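Local coordinates for protein omega transaminase (Pseudomonas sp., PDB 5LHA) that probably catalyses PMP/PLP-dependent transfer of an amino group between an amine donor and a carbonyl acceptor, as a class III amine transaminase of fold type I, at residues G60-V65 with L422-G427; N155-V160 with G171-N176; L187-L192 with P232-G237. One frame throughout, in Å; residues are numbered along the deposited sequence.

Contact 1. Residues G60-V65 with L422-G427; sequences GGLWNV and LVRPIG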
ATOM      1  N   GLY A  60      20.946  16.527  28.079  1.00 28.21           N
ATOM      2  CA  GLY A  60      20.306  15.543  28.939  1.00 27.11           C
ATOM      3  C   GLY A  60      20.371  14.143  28.375  1.00 27.15           C
ATOM      4  O   GLY A  60      19.378  13.404  28.435  1.00 27.35           O
ATOM      5  N   GLY A  61      21.520  13.761  27.816  1.00 26.92           N
ATOM      6  CA  GLY A  61      21.620  12.516  27.076  1.00 25.66           C
ATOM      7  C   GLY A  61      20.978  12.689  25.717  1.00 23.80           C
ATOM      8  O   GLY A  61      21.629  13.115  24.764  1.00 24.94           O
ATOM      9  N   LEU A  62      19.685  12.373  25.637  1.00 22.93           N
ATOM     10  CA  LEU A  62      18.812  12.662  24.492  1.00 22.22           C
ATOM     11  C   LEU A  62      17.455  12.976  25.113  1.00 22.50           C
ATOM     12  O   LEU A  62      16.517  12.179  25.009  1.00 23.20           O
ATOM     13  CB  LEU A  62      18.729  11.497  23.501  1.00 21.33           C
ATOM     14  CG  LEU A  62      19.736  11.480  22.346  1.00 22.46           C
ATOM     15  CD1 LEU A  62      19.566  10.214  21.514  1.00 21.22           C
ATOM     16  CD2 LEU A  62      19.597  12.726  21.469  1.00 22.72           C
ATOM     17  N   TRP A  63      17.348  14.178  25.694  1.00 23.08           N
ATOM     18  CA  TRP A  63      16.316  14.536  26.670  1.00 24.26           C
ATOM     19  C   TRP A  63      15.772  13.340  27.446  1.00 23.25           C
ATOM     20  O   TRP A  63      14.560  13.077  27.423  1.00 22.88           O
ATOM     21  CB  TRP A  63      15.134  15.289  26.036  1.00 28.19           C
ATOM     22  CG  TRP A  63      14.935  15.269  24.536  1.00 28.50           C
ATOM     23  CD1 TRP A  63      15.154  14.236  23.666  1.00 28.87           C
ATOM     24  CD2 TRP A  63      14.428  16.350  23.743  1.00 29.17           C
ATOM     25  NE1 TRP A  63      14.834  14.614  22.383  1.00 29.49           N
ATOM     26  CE2 TRP A  63      14.385  15.908  22.404  1.00 29.75           C
ATOM     27  CE3 TRP A  63      14.012  17.652  24.038  1.00 29.50           C
ATOM     28  CZ2 TRP A  63      13.946  16.720  21.363  1.00 29.94           C
ATOM     29  CZ3 TRP A  63      13.578  18.456  23.006  1.00 31.11           C
ATOM     30  CH2 TRP A  63      13.555  17.988  21.682  1.00 31.38           C
ATOM     31  N   ASN A  64      16.644  12.629  28.169  1.00 20.47           N
ATOM     32  CA  ASN A  64      16.167  11.481  28.932  1.00 22.06           C
ATOM     33  C   ASN A  64      16.865  11.273  30.277  1.00 24.08           C
ATOM     34  O   ASN A  64      16.308  10.613  31.158  1.00 24.00           O
ATOM     35  CB  ASN A  64      16.262  10.205  28.088  1.00 22.35           C
ATOM     36  CG  ASN A  64      17.677   9.880  27.637  1.00 23.02           C
ATOM     37  OD1 ASN A  64      18.499  10.769  27.418  1.00 24.66           O
ATOM     38  ND2 ASN A  64      17.957   8.594  27.460  1.00 22.46           N
ATOM     39  N   VAL A  65      18.055  11.834  30.473  1.00 23.08           N
ATOM     40  CA  VAL A  65      18.735  11.663  31.756  1.00 22.72           C
ATOM     41  C   VAL A  65      18.210  12.750  32.684  1.00 22.27           C
ATOM     42  O   VAL A  65      18.943  13.665  33.074  1.00 23.46           O
ATOM     43  CB  VAL A  65      20.266  11.715  31.588  1.00 22.32           C
ATOM     44  CG1 VAL A  65      20.973  11.337  32.885  1.00 20.15           C
ATOM     45  CG2 VAL A  65      20.705  10.801  30.463  1.00 21.32           C
ATOM     46  N   LEU A 422      27.397  21.310  26.435  1.00 26.28           N
ATOM     47  CA  LEU A 422      27.016  20.541  25.256  1.00 25.17           C
ATOM     48  C   LEU A 422      25.553  20.807  24.922  1.00 24.92           C
ATOM     49  O   LEU A 422      24.678  20.621  25.769  1.00 24.69           O
ATOM     50  CB  LEU A 422      27.234  19.043  25.468  1.00 22.68           C
ATOM     51  CG  LEU A 422      26.956  18.205  24.214  1.00 21.95           C
ATOM     52  CD1 LEU A 422      27.828  18.633  23.038  1.00 18.40           C
ATOM     53  CD2 LEU A 422      27.103  16.719  24.480  1.00 22.90           C
ATOM     54  N   VAL A 423      25.300  21.281  23.701  1.00 27.21           N
ATOM     55  CA  VAL A 423      23.957  21.490  23.172  1.00 28.59           C
ATOM     56  C   VAL A 423      23.862  20.759  21.836  1.00 31.58           C
ATOM     57  O   VAL A 423      24.853  20.244  21.313  1.00 31.08           O
ATOM     58  CB  VAL A 423      23.603  22.982  23.020  1.00 29.13           C
ATOM     59  CG1 VAL A 423      23.673  23.666  24.375  1.00 30.62           C
ATOM     60  CG2 VAL A 423      24.545  23.644  22.046  1.00 31.13           C
ATOM     61  N   ARG A 424      22.654  20.730  21.273  1.00 33.76           N
ATOM     62  CA  ARG A 424      22.341  19.823  20.166  1.00 35.55           C
ATOM     63  C   ARG A 424      21.863  20.545  18.911  1.00 36.63           C
ATOM     64  O   ARG A 424      20.759  21.123  18.913  1.00 34.67           O
ATOM     65  CB  ARG A 424      21.286  18.817  20.628  1.00 36.44           C
ATOM     66  CG  ARG A 424      21.046  17.660  19.677  1.00 37.89           C
ATOM     67  CD  ARG A 424      19.817  16.871  20.095  1.00 38.58           C
ATOM     68  NE  ARG A 424      19.411  15.894  19.086  1.00 39.80           N
ATOM     69  CZ  ARG A 424      18.290  15.177  19.142  1.00 39.48           C
ATOM     70  NH1 ARG A 424      17.446  15.326  20.159  1.00 38.17           N
ATOM     71  NH2 ARG A 424      18.002  14.321  18.169  1.00 39.75           N
ATOM     72  N   PRO A 425      22.632  20.535  17.820  1.00 38.61           N
ATOM     73  CA  PRO A 425      22.109  21.044  16.547  1.00 38.24           C
ATOM     74  C   PRO A 425      21.290  19.977  15.833  1.00 36.73           C
ATOM     75  O   PRO A 425      21.720  18.829  15.695  1.00 35.21           O
ATOM     76  CB  PRO A 425      23.376  21.404  15.758  1.00 39.67           C
ATOM     77  CG  PRO A 425      24.419  20.496  16.287  1.00 39.75           C
ATOM     78  CD  PRO A 425      24.076  20.245  17.746  1.00 39.85           C
ATOM     79  N   ILE A 426      20.072  20.353  15.444  1.00 36.96           N
ATOM     80  CA  ILE A 426      19.224  19.578  14.545  1.00 36.19           C
ATOM     81  C   ILE A 426      18.793  20.518  13.429  1.00 37.77           C
ATOM     82  O   ILE A 426      17.994  21.436  13.663  1.00 39.38           O
ATOM     83  CB  ILE A 426      17.995  18.991  15.249  1.00 34.64           C
ATOM     84  CG1 ILE A 426      18.398  18.196  16.483  1.00 33.75           C
ATOM     85  CG2 ILE A 426      17.223  18.108  14.299  1.00 33.94           C
ATOM     86  CD1 ILE A 426      17.217  17.734  17.273  1.00 34.44           C
ATOM     87  N   GLY A 427      19.292  20.283  12.223  1.00 37.39           N
ATOM     88  CA  GLY A 427      18.999  21.190  11.124  1.00 36.57           C
ATOM     89  C   GLY A 427      19.515  22.590  11.421  1.00 35.09           C
ATOM     90  O   GLY A 427      20.703  22.796  11.703  1.00 34.76           O
TER
HETATM   91  O   HOH W   1      15.693  12.501  20.248  1.00 31.93           O

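Contact 2. Residues N155-V160 with G171-N176; sequences NGYHGV and GVYHYN. With PMP (4'-deoxy-4'-aminopyridoxal-5'-phosphate), chain E.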
ATOM      1  N   ASN A 155       6.323  18.060  11.020  1.00 32.38           N
ATOM      2  CA  ASN A 155       7.432  18.171  11.968  1.00 29.54           C
ATOM      3  C   ASN A 155       7.253  17.252  13.171  1.00 28.92           C
ATOM      4  O   ASN A 155       8.033  17.319  14.128  1.00 30.00           O
ATOM      5  CB  ASN A 155       7.643  19.627  12.397  1.00 29.52           C
ATOM      6  CG  ASN A 155       8.309  20.457  11.309  1.00 29.76           C
ATOM      7  OD1 ASN A 155       7.783  20.607  10.206  1.00 28.30           O
ATOM      8  ND2 ASN A 155       9.483  20.995  11.618  1.00 31.43           N
ATOM      9  N   GLY A 156       6.221  16.414  13.151  1.00 26.68           N
ATOM     10  CA  GLY A 156       6.053  15.450  14.218  1.00 24.22           C
ATOM     11  C   GLY A 156       7.069  14.329  14.082  1.00 23.55           C
ATOM     12  O   GLY A 156       7.438  13.923  12.982  1.00 22.89           O
ATOM     13  N   TYR A 157       7.554  13.846  15.221  1.00 23.12           N
ATOM     14  CA  TYR A 157       8.520  12.760  15.226  1.00 22.40           C
ATOM     15  C   TYR A 157       8.057  11.678  16.184  1.00 19.73           C
ATOM     16  O   TYR A 157       7.817  11.951  17.360  1.00 17.96           O
ATOM     17  CB  TYR A 157       9.917  13.259  15.592  1.00 23.86           C
ATOM     18  CG  TYR A 157      10.916  12.144  15.645  1.00 24.36           C
ATOM     19  CD1 TYR A 157      11.380  11.542  14.481  1.00 25.83           C
ATOM     20  CD2 TYR A 157      11.421  11.710  16.850  1.00 22.39           C
ATOM     21  CE1 TYR A 157      12.303  10.515  14.534  1.00 24.33           C
ATOM     22  CE2 TYR A 157      12.343  10.699  16.907  1.00 20.96           C
ATOM     23  CZ  TYR A 157      12.780  10.104  15.764  1.00 20.19           C
ATOM     24  OH  TYR A 157      13.690   9.086  15.842  1.00 19.05           O
ATOM     25  N   HIS A 158       7.994  10.439  15.684  1.00 19.83           N
ATOM     26  CA  HIS A 158       7.417   9.332  16.430  1.00 20.95           C
ATOM     27  C   HIS A 158       8.271   8.069  16.307  1.00 22.13           C
ATOM     28  O   HIS A 158       7.749   6.951  16.370  1.00 21.13           O
ATOM     29  CB  HIS A 158       5.989   9.061  15.942  1.00 21.47           C
ATOM     30  CG  HIS A 158       5.133  10.287  15.891  1.00 20.66           C
ATOM     31  ND1 HIS A 158       4.673  10.918  17.027  1.00 20.80           N
ATOM     32  CD2 HIS A 158       4.703  11.031  14.846  1.00 20.06           C
ATOM     33  CE1 HIS A 158       3.974  11.985  16.682  1.00 20.56           C
ATOM     34  NE2 HIS A 158       3.980  12.076  15.363  1.00 21.11           N
ATOM     35  N   GLY A 159       9.584   8.227  16.170  1.00 23.59           N
ATOM     36  CA  GLY A 159      10.475   7.084  16.093  1.00 25.27           C
ATOM     37  C   GLY A 159      10.714   6.576  14.684  1.00 25.86           C
ATOM     38  O   GLY A 159      10.248   7.141  13.690  1.00 27.39           O
ATOM     39  N   VAL A 160      11.425   5.444  14.604  1.00 26.17           N
ATOM     40  CA  VAL A 160      11.975   4.982  13.329  1.00 26.07           C
ATOM     41  C   VAL A 160      11.680   3.514  13.036  1.00 24.39           C
ATOM     42  O   VAL A 160      12.268   2.940  12.112  1.00 25.06           O
ATOM     43  CB  VAL A 160      13.496   5.216  13.266  1.00 28.69           C
ATOM     44  CG1 VAL A 160      13.820   6.691  13.369  1.00 31.19           C
ATOM     45  CG2 VAL A 160      14.192   4.442  14.364  1.00 26.49           C
ATOM     46  N   GLY A 171      10.662  14.977   6.352  1.00 24.65           N
ATOM     47  CA  GLY A 171      11.103  14.161   5.235  1.00 24.31           C
ATOM     48  C   GLY A 171      12.459  13.505   5.429  1.00 25.41           C
ATOM     49  O   GLY A 171      12.706  12.425   4.888  1.00 26.64           O
ATOM     50  N   VAL A 172      13.363  14.147   6.180  1.00 26.09           N
ATOM     51  CA  VAL A 172      14.733  13.635   6.291  1.00 23.64           C
ATOM     52  C   VAL A 172      14.762  12.187   6.771  1.00 21.87           C
ATOM     53  O   VAL A 172      15.642  11.419   6.369  1.00 21.01           O
ATOM     54  CB  VAL A 172      15.589  14.544   7.200  1.00 22.75           C
ATOM     55  CG1 VAL A 172      15.738  15.923   6.577  1.00 24.06           C
ATOM     56  CG2 VAL A 172      14.994  14.642   8.600  1.00 22.25           C
ATOM     57  N   TYR A 173      13.774  11.771   7.572  1.00 21.53           N
ATOM     58  CA  TYR A 173      13.678  10.398   8.059  1.00 24.01           C
ATOM     59  C   TYR A 173      13.033   9.438   7.074  1.00 23.99           C
ATOM     60  O   TYR A 173      13.016   8.230   7.347  1.00 23.60           O
ATOM     61  CB  TYR A 173      12.873  10.343   9.361  1.00 25.99           C
ATOM     62  CG  TYR A 173      13.400  11.244  10.445  1.00 27.20           C
ATOM     63  CD1 TYR A 173      14.471  10.854  11.237  1.00 27.47           C
ATOM     64  CD2 TYR A 173      12.844  12.492  10.663  1.00 29.35           C
ATOM     65  CE1 TYR A 173      14.955  11.678  12.224  1.00 29.20           C
ATOM     66  CE2 TYR A 173      13.328  13.323  11.646  1.00 29.55           C
ATOM     67  CZ  TYR A 173      14.381  12.911  12.420  1.00 30.01           C
ATOM     68  OH  TYR A 173      14.858  13.744  13.402  1.00 33.31           O
ATOM     69  N   HIS A 174      12.452   9.944   5.985  1.00 24.24           N
ATOM     70  CA  HIS A 174      11.753   9.155   4.980  1.00 26.14           C
ATOM     71  C   HIS A 174      12.610   8.823   3.768  1.00 27.99           C
ATOM     72  O   HIS A 174      12.498   7.720   3.226  1.00 30.20           O
ATOM     73  CB  HIS A 174      10.510   9.906   4.477  1.00 28.41           C
ATOM     74  CG  HIS A 174       9.359   9.934   5.441  1.00 30.61           C
ATOM     75  ND1 HIS A 174       8.352   8.990   5.429  1.00 31.26           N
ATOM     76  CD2 HIS A 174       9.039  10.811   6.423  1.00 30.83           C
ATOM     77  CE1 HIS A 174       7.470   9.278   6.369  1.00 30.70           C
ATOM     78  NE2 HIS A 174       7.865  10.376   6.988  1.00 31.63           N
ATOM     79  N   TYR A 175      13.474   9.751   3.339  1.00 27.53           N
ATOM     80  CA  TYR A 175      13.980   9.732   1.967  1.00 28.58           C
ATOM     81  C   TYR A 175      14.658   8.415   1.606  1.00 32.42           C
ATOM     82  O   TYR A 175      14.501   7.927   0.483  1.00 36.54           O
ATOM     83  CB  TYR A 175      14.958  10.885   1.749  1.00 27.49           C
ATOM     84  CG  TYR A 175      14.395  12.267   1.972  1.00 26.31           C
ATOM     85  CD1 TYR A 175      13.144  12.625   1.494  1.00 24.84           C
ATOM     86  CD2 TYR A 175      15.135  13.226   2.648  1.00 27.23           C
ATOM     87  CE1 TYR A 175      12.641  13.901   1.701  1.00 24.30           C
ATOM     88  CE2 TYR A 175      14.642  14.497   2.852  1.00 26.53           C
ATOM     89  CZ  TYR A 175      13.400  14.830   2.375  1.00 23.81           C
ATOM     90  OH  TYR A 175      12.940  16.107   2.595  1.00 23.15           O
ATOM     91  N   ASN A 176      15.385   7.805   2.545  1.00 30.68           N
ATOM     92  CA  ASN A 176      16.256   6.678   2.236  1.00 28.29           C
ATOM     93  C   ASN A 176      15.595   5.310   2.455  1.00 25.41           C
ATOM     94  O   ASN A 176      16.311   4.304   2.553  1.00 25.83           O
ATOM     95  CB  ASN A 176      17.537   6.756   3.076  1.00 30.04           C
ATOM     96  CG  ASN A 176      18.460   7.899   2.653  1.00 32.22           C
ATOM     97  OD1 ASN A 176      18.468   8.304   1.496  1.00 34.25           O
ATOM     98  ND2 ASN A 176      19.268   8.395   3.590  1.00 32.43           N
TER
HETATM   99  N1  PMP E 501       8.584   9.928  19.722  1.00 22.49           N
HETATM  100  C2  PMP E 501       9.187  11.027  20.313  1.00 22.12           C
HETATM  101  C2A PMP E 501       8.411  12.288  20.583  1.00 21.84           C
HETATM  102  C3  PMP E 501      10.573  11.093  20.304  1.00 24.25           C
HETATM  103  O3  PMP E 501      11.211  12.283  20.530  1.00 21.07           O
HETATM  104  C4  PMP E 501      11.317   9.941  20.053  1.00 26.24           C
HETATM  105  C4A PMP E 501      12.828   9.998  20.124  1.00 27.87           C
HETATM  106  N4A PMP E 501      13.277  11.365  20.292  1.00 29.55           N
HETATM  107  C5  PMP E 501      10.670   8.747  19.728  1.00 24.64           C
HETATM  108  C6  PMP E 501       9.285   8.758  19.564  1.00 23.60           C
HETATM  109  C5A PMP E 501      11.480   7.471  19.560  1.00 23.74           C
HETATM  110  O4P PMP E 501      12.159   7.146  20.762  1.00 21.95           O
HETATM  111  P   PMP E 501      13.341   6.044  20.825  1.00 22.26           P
HETATM  112  O1P PMP E 501      14.617   6.745  20.395  1.00 17.88           O
HETATM  113  O2P PMP E 501      13.483   5.579  22.259  1.00 19.92           O
HETATM  114  O3P PMP E 501      13.087   4.866  19.906  1.00 16.06           O

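Contact 3. Residues L187-L192 with P232-G237; sequences LDTPWL and PVQGAG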
ATOM      1  N   LEU A 187      -1.156  16.736   8.847  1.00 29.53           N
ATOM      2  CA  LEU A 187      -1.816  18.004   9.099  1.00 31.34           C
ATOM      3  C   LEU A 187      -0.742  19.044   9.384  1.00 36.33           C
ATOM      4  O   LEU A 187       0.357  18.707   9.821  1.00 34.73           O
ATOM      5  CB  LEU A 187      -2.775  17.880  10.289  1.00 28.67           C
ATOM      6  CG  LEU A 187      -3.745  16.704  10.186  1.00 25.17           C
ATOM      7  CD1 LEU A 187      -4.329  16.356  11.531  1.00 24.86           C
ATOM      8  CD2 LEU A 187      -4.855  17.050   9.207  1.00 26.50           C
ATOM      9  N   ASP A 188      -1.051  20.309   9.124  1.00 41.66           N
ATOM     10  CA  ASP A 188      -0.096  21.360   9.435  1.00 43.51           C
ATOM     11  C   ASP A 188       0.048  21.514  10.942  1.00 42.90           C
ATOM     12  O   ASP A 188      -0.858  21.195  11.713  1.00 44.59           O
ATOM     13  CB  ASP A 188      -0.515  22.691   8.799  1.00 46.24           C
ATOM     14  CG  ASP A 188      -0.114  22.791   7.337  1.00 49.17           C
ATOM     15  OD1 ASP A 188       1.105  22.796   7.056  1.00 50.08           O
ATOM     16  OD2 ASP A 188      -1.006  22.879   6.467  1.00 50.80           O
ATOM     17  N   THR A 189       1.181  21.950  11.348  1.00 39.50           N
ATOM     18  CA  THR A 189       1.306  22.083  12.792  1.00 36.77           C
ATOM     19  C   THR A 189       1.059  23.528  13.217  1.00 33.80           C
ATOM     20  O   THR A 189       1.392  24.459  12.475  1.00 32.64           O
ATOM     21  CB  THR A 189       2.690  21.634  13.265  1.00 35.88           C
ATOM     22  OG1 THR A 189       2.817  21.862  14.672  1.00 36.83           O
ATOM     23  CG2 THR A 189       3.795  22.391  12.531  1.00 35.54           C
ATOM     24  N   PRO A 190       0.450  23.766  14.384  1.00 32.07           N
ATOM     25  CA  PRO A 190       0.231  25.151  14.828  1.00 30.61           C
ATOM     26  C   PRO A 190       1.520  25.814  15.299  1.00 31.14           C
ATOM     27  O   PRO A 190       1.776  25.963  16.501  1.00 32.14           O
ATOM     28  CB  PRO A 190      -0.801  24.995  15.949  1.00 29.15           C
ATOM     29  CG  PRO A 190      -0.563  23.634  16.471  1.00 29.37           C
ATOM     30  CD  PRO A 190      -0.183  22.793  15.292  1.00 29.64           C
ATOM     31  N   TRP A 191       2.339  26.204  14.318  1.00 30.89           N
ATOM     32  CA  TRP A 191       3.690  26.727  14.504  1.00 30.69           C
ATOM     33  C   TRP A 191       3.662  28.214  14.174  1.00 31.31           C
ATOM     34  O   TRP A 191       3.440  28.593  13.019  1.00 31.20           O
ATOM     35  CB  TRP A 191       4.673  25.982  13.604  1.00 31.60           C
ATOM     36  CG  TRP A 191       6.144  26.285  13.819  1.00 30.50           C
ATOM     37  CD1 TRP A 191       6.707  26.985  14.851  1.00 31.68           C
ATOM     38  CD2 TRP A 191       7.226  25.889  12.970  1.00 30.89           C
ATOM     39  NE1 TRP A 191       8.074  27.045  14.696  1.00 32.16           N
ATOM     40  CE2 TRP A 191       8.417  26.382  13.549  1.00 31.61           C
ATOM     41  CE3 TRP A 191       7.305  25.168  11.774  1.00 31.28           C
ATOM     42  CZ2 TRP A 191       9.670  26.175  12.971  1.00 32.62           C
ATOM     43  CZ3 TRP A 191       8.549  24.962  11.201  1.00 32.12           C
ATOM     44  CH2 TRP A 191       9.717  25.461  11.803  1.00 33.35           C
ATOM     45  N   LEU A 192       3.837  29.056  15.193  1.00 32.27           N
ATOM     46  CA  LEU A 192       3.699  30.496  14.989  1.00 34.66           C
ATOM     47  C   LEU A 192       4.822  31.054  14.116  1.00 36.26           C
ATOM     48  O   LEU A 192       4.590  31.946  13.289  1.00 38.21           O
ATOM     49  CB  LEU A 192       3.687  31.207  16.342  1.00 35.60           C
ATOM     50  CG  LEU A 192       2.453  31.086  17.231  1.00 36.29           C
ATOM     51  CD1 LEU A 192       2.876  31.112  18.696  1.00 38.03           C
ATOM     52  CD2 LEU A 192       1.501  32.222  16.922  1.00 37.53           C
ATOM     53  N   PRO A 232       2.543  16.665  22.569  1.00 34.05           N
ATOM     54  CA  PRO A 232       2.046  17.898  23.196  1.00 36.31           C
ATOM     55  C   PRO A 232       2.984  19.080  23.008  1.00 36.20           C
ATOM     56  O   PRO A 232       2.511  20.210  22.857  1.00 36.03           O
ATOM     57  CB  PRO A 232       1.883  17.498  24.667  1.00 37.75           C
ATOM     58  CG  PRO A 232       1.676  16.016  24.631  1.00 37.06           C
ATOM     59  CD  PRO A 232       2.504  15.515  23.486  1.00 35.37           C
ATOM     60  N   VAL A 233       4.295  18.856  22.998  1.00 37.55           N
ATOM     61  CA  VAL A 233       5.265  19.808  22.462  1.00 39.43           C
ATOM     62  C   VAL A 233       6.136  19.033  21.484  1.00 38.99           C
ATOM     63  O   VAL A 233       6.749  18.026  21.860  1.00 39.09           O
ATOM     64  CB  VAL A 233       6.126  20.455  23.563  1.00 41.20           C
ATOM     65  CG1 VAL A 233       7.104  21.460  22.969  1.00 42.01           C
ATOM     66  CG2 VAL A 233       5.253  21.129  24.605  1.00 43.35           C
ATOM     67  N   GLN A 234       6.208  19.502  20.244  1.00 38.39           N
ATOM     68  CA  GLN A 234       6.961  18.772  19.235  1.00 36.77           C
ATOM     69  C   GLN A 234       8.441  18.971  19.489  1.00 36.01           C
ATOM     70  O   GLN A 234       8.943  20.093  19.411  1.00 36.31           O
ATOM     71  CB  GLN A 234       6.581  19.241  17.838  1.00 37.28           C
ATOM     72  CG  GLN A 234       5.161  18.921  17.490  1.00 37.30           C
ATOM     73  CD  GLN A 234       4.835  19.272  16.067  1.00 38.28           C
ATOM     74  OE1 GLN A 234       4.805  20.444  15.707  1.00 39.29           O
ATOM     75  NE2 GLN A 234       4.592  18.262  15.244  1.00 38.64           N
ATOM     76  N   GLY A 235       9.139  17.882  19.774  1.00 35.19           N
ATOM     77  CA  GLY A 235      10.514  17.974  20.202  1.00 34.37           C
ATOM     78  C   GLY A 235      11.506  18.050  19.070  1.00 33.60           C
ATOM     79  O   GLY A 235      11.996  19.131  18.725  1.00 33.11           O
ATOM     80  N   ALA A 236      11.813  16.889  18.486  1.00 33.33           N
ATOM     81  CA  ALA A 236      12.848  16.812  17.462  1.00 31.02           C
ATOM     82  C   ALA A 236      12.515  17.660  16.248  1.00 31.75           C
ATOM     83  O   ALA A 236      13.428  18.030  15.503  1.00 32.84           O
ATOM     84  CB  ALA A 236      13.074  15.357  17.043  1.00 28.88           C
ATOM     85  N   GLY A 237      11.237  17.982  16.038  1.00 32.03           N
ATOM     86  CA  GLY A 237      10.853  18.870  14.955  1.00 31.53           C
ATOM     87  C   GLY A 237      11.201  20.328  15.178  1.00 31.27           C
ATOM     88  O   GLY A 237      11.082  21.121  14.237  1.00 33.09           O
TER

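Contact 1. Residues G60-V65 with L422-G427
Beside the cofactor site, R424 of strand 421-426 reaches across to L62 and W63 on the short, weakly bonded helical turn 60-63. Its CG lies anti to the backbone N (chi1 -169°), and the chain stays extended as far as NE. This carries the guanidinium away from its own strand and onto the turn. L62 meets the flat group over one face. Its CD2 is 3.6 Å from R424 CZ, above the centre of the group. I426, two residues further along the strand, puts CD1 over the opposite face. The guanidinium is thus sandwiched between two aliphatic side chains.

W63 comes at the edge instead. The indole NE1 is 3.5 Å from R424 NH1 and lies near the guanidinium plane. Ring and guanidinium planes are 82° apart. Both nitrogens are donors, so they do not bond to each other. A water joins them: it accepts from W63 NE1 at 3.1 Å and, weakly, from R424 NH1 at 3.3 Å.

The strand belongs to a mixed seven-stranded sheet. There it runs parallel to strand 54-57 and antiparallel to strand 429-432, and R424 is backbone-bonded to I431. The turn follows shortly after strand 54-57. N64 braces it from within: its OD1 accepts from L62 N at 2.7 Å. G60 O takes two amides, from N64 N and V65 N, each at 2.9 Å.

L62 O accepts a hydrogen bond from NZ of K293, a residue of the PMP pocket, and the W63 side chain itself comes within about 4 Å of PMP at the nearest atoms. The second subunit closes in on the turn as well. Its Q89 donates to G61 O, and its F91 packs on L62.

Contact 2. Residues N155-V160 with G171-N176
The backbone around Y157 is irregular, whereas Y173 sits in a turn, 171-175, with helical angles but without the regular bonds of a helix; H174 N does donate to G171 O, at 2.7 Å. The two tyrosine rings meet obliquely. Their planes are 38° apart and their centroids 4.8 Å, which is neither a stack nor an edge-to-face pair. Y157 touches with CE1, 3.7 Å from Y173 CE1. Y157 CE1 lies over one face of the Y173 ring, displaced toward its rim. V172 CG2 lies over the other face.

Y157 has CG anti to its own N (chi1 178°), which sets its ring between Y173 and the cofactor. The far edge serves PMP: Y157 CE2 is 3.3 Å from C4A of the cofactor. The G159 amide N sits over the centre of one Y157 ring face. Y157, H158 and G159 all belong to the PMP pocket. Y157 O lies 3.2 Å from PMP N1, and the G159 backbone passes close to PMP C6. Two other pocket residues hold this loop: E231 accepts from Y157 N, and D264 is hydrogen-bonded to H158 ND1. M326 of the second subunit packs on Y173.

Segment 155-160 leaves strand 149-153 and leads into helix 162-166. The chain returns from that helix through 171-176 on its way to edge strand 184-187.

Contact 3. Residues L187-L192 with P232-G237
T189 meets the end of the Q234 side chain with its hydroxyl. T189 OG1 donates to Q234 OE1 at 2.7 Å. The approach is not along a lone pair: the C=O...donor angle is 130°, and OG1 stands above the carbonyl plane, 41° out of it. T189 CB comes in behind, 3.4 Å from Q234 OE1. The two side chains run past each other in opposite directions. With CG beside its backbone N and the chain extended beyond it, Q234 carries its amide across to the 187-192 loop.

These loops follow strands 184-187 and 225-230 of the large mixed sheet, the PLP-binding core of the fold. Strand 149-153 lies between the two. The other end of the amide is used on that middle strand's exit, where Q234 NE2 donates to R154 O. Both polar ends of this buried group are therefore satisfied. With an alanine here, the T189 hydroxyl and R154 O would probably lose these partners, and a gap would open between the loops.

Just beyond T189, P190 centres an inverse gamma turn, with a weak bond from W191 N to T189 O. W191 then packs on R382 of strand 378-384, in the other sheet.

How the contacts relate
From the N terminus, 60-65 comes first, and its partner 422-427 arrives only near the end of the chain. Contact 1 therefore closes a very long loop, with contacts 2 and 3 nested inside it. Those two are in series: contact 2 closes a short loop around helix 162-166 before contact 3 opens at 187-192 and closes at 232-237. Contact 1 joins the turn after strand 54-57 to strand 421-426, the neighbour of 54-57 in the same sheet. Contacts 2 and 3 join loops of the other large sheet. W63 packs on G235 and A236, linking contacts 1 and 3. N155 ND2 probably bonds to G237 O, linking contacts 2 and 3.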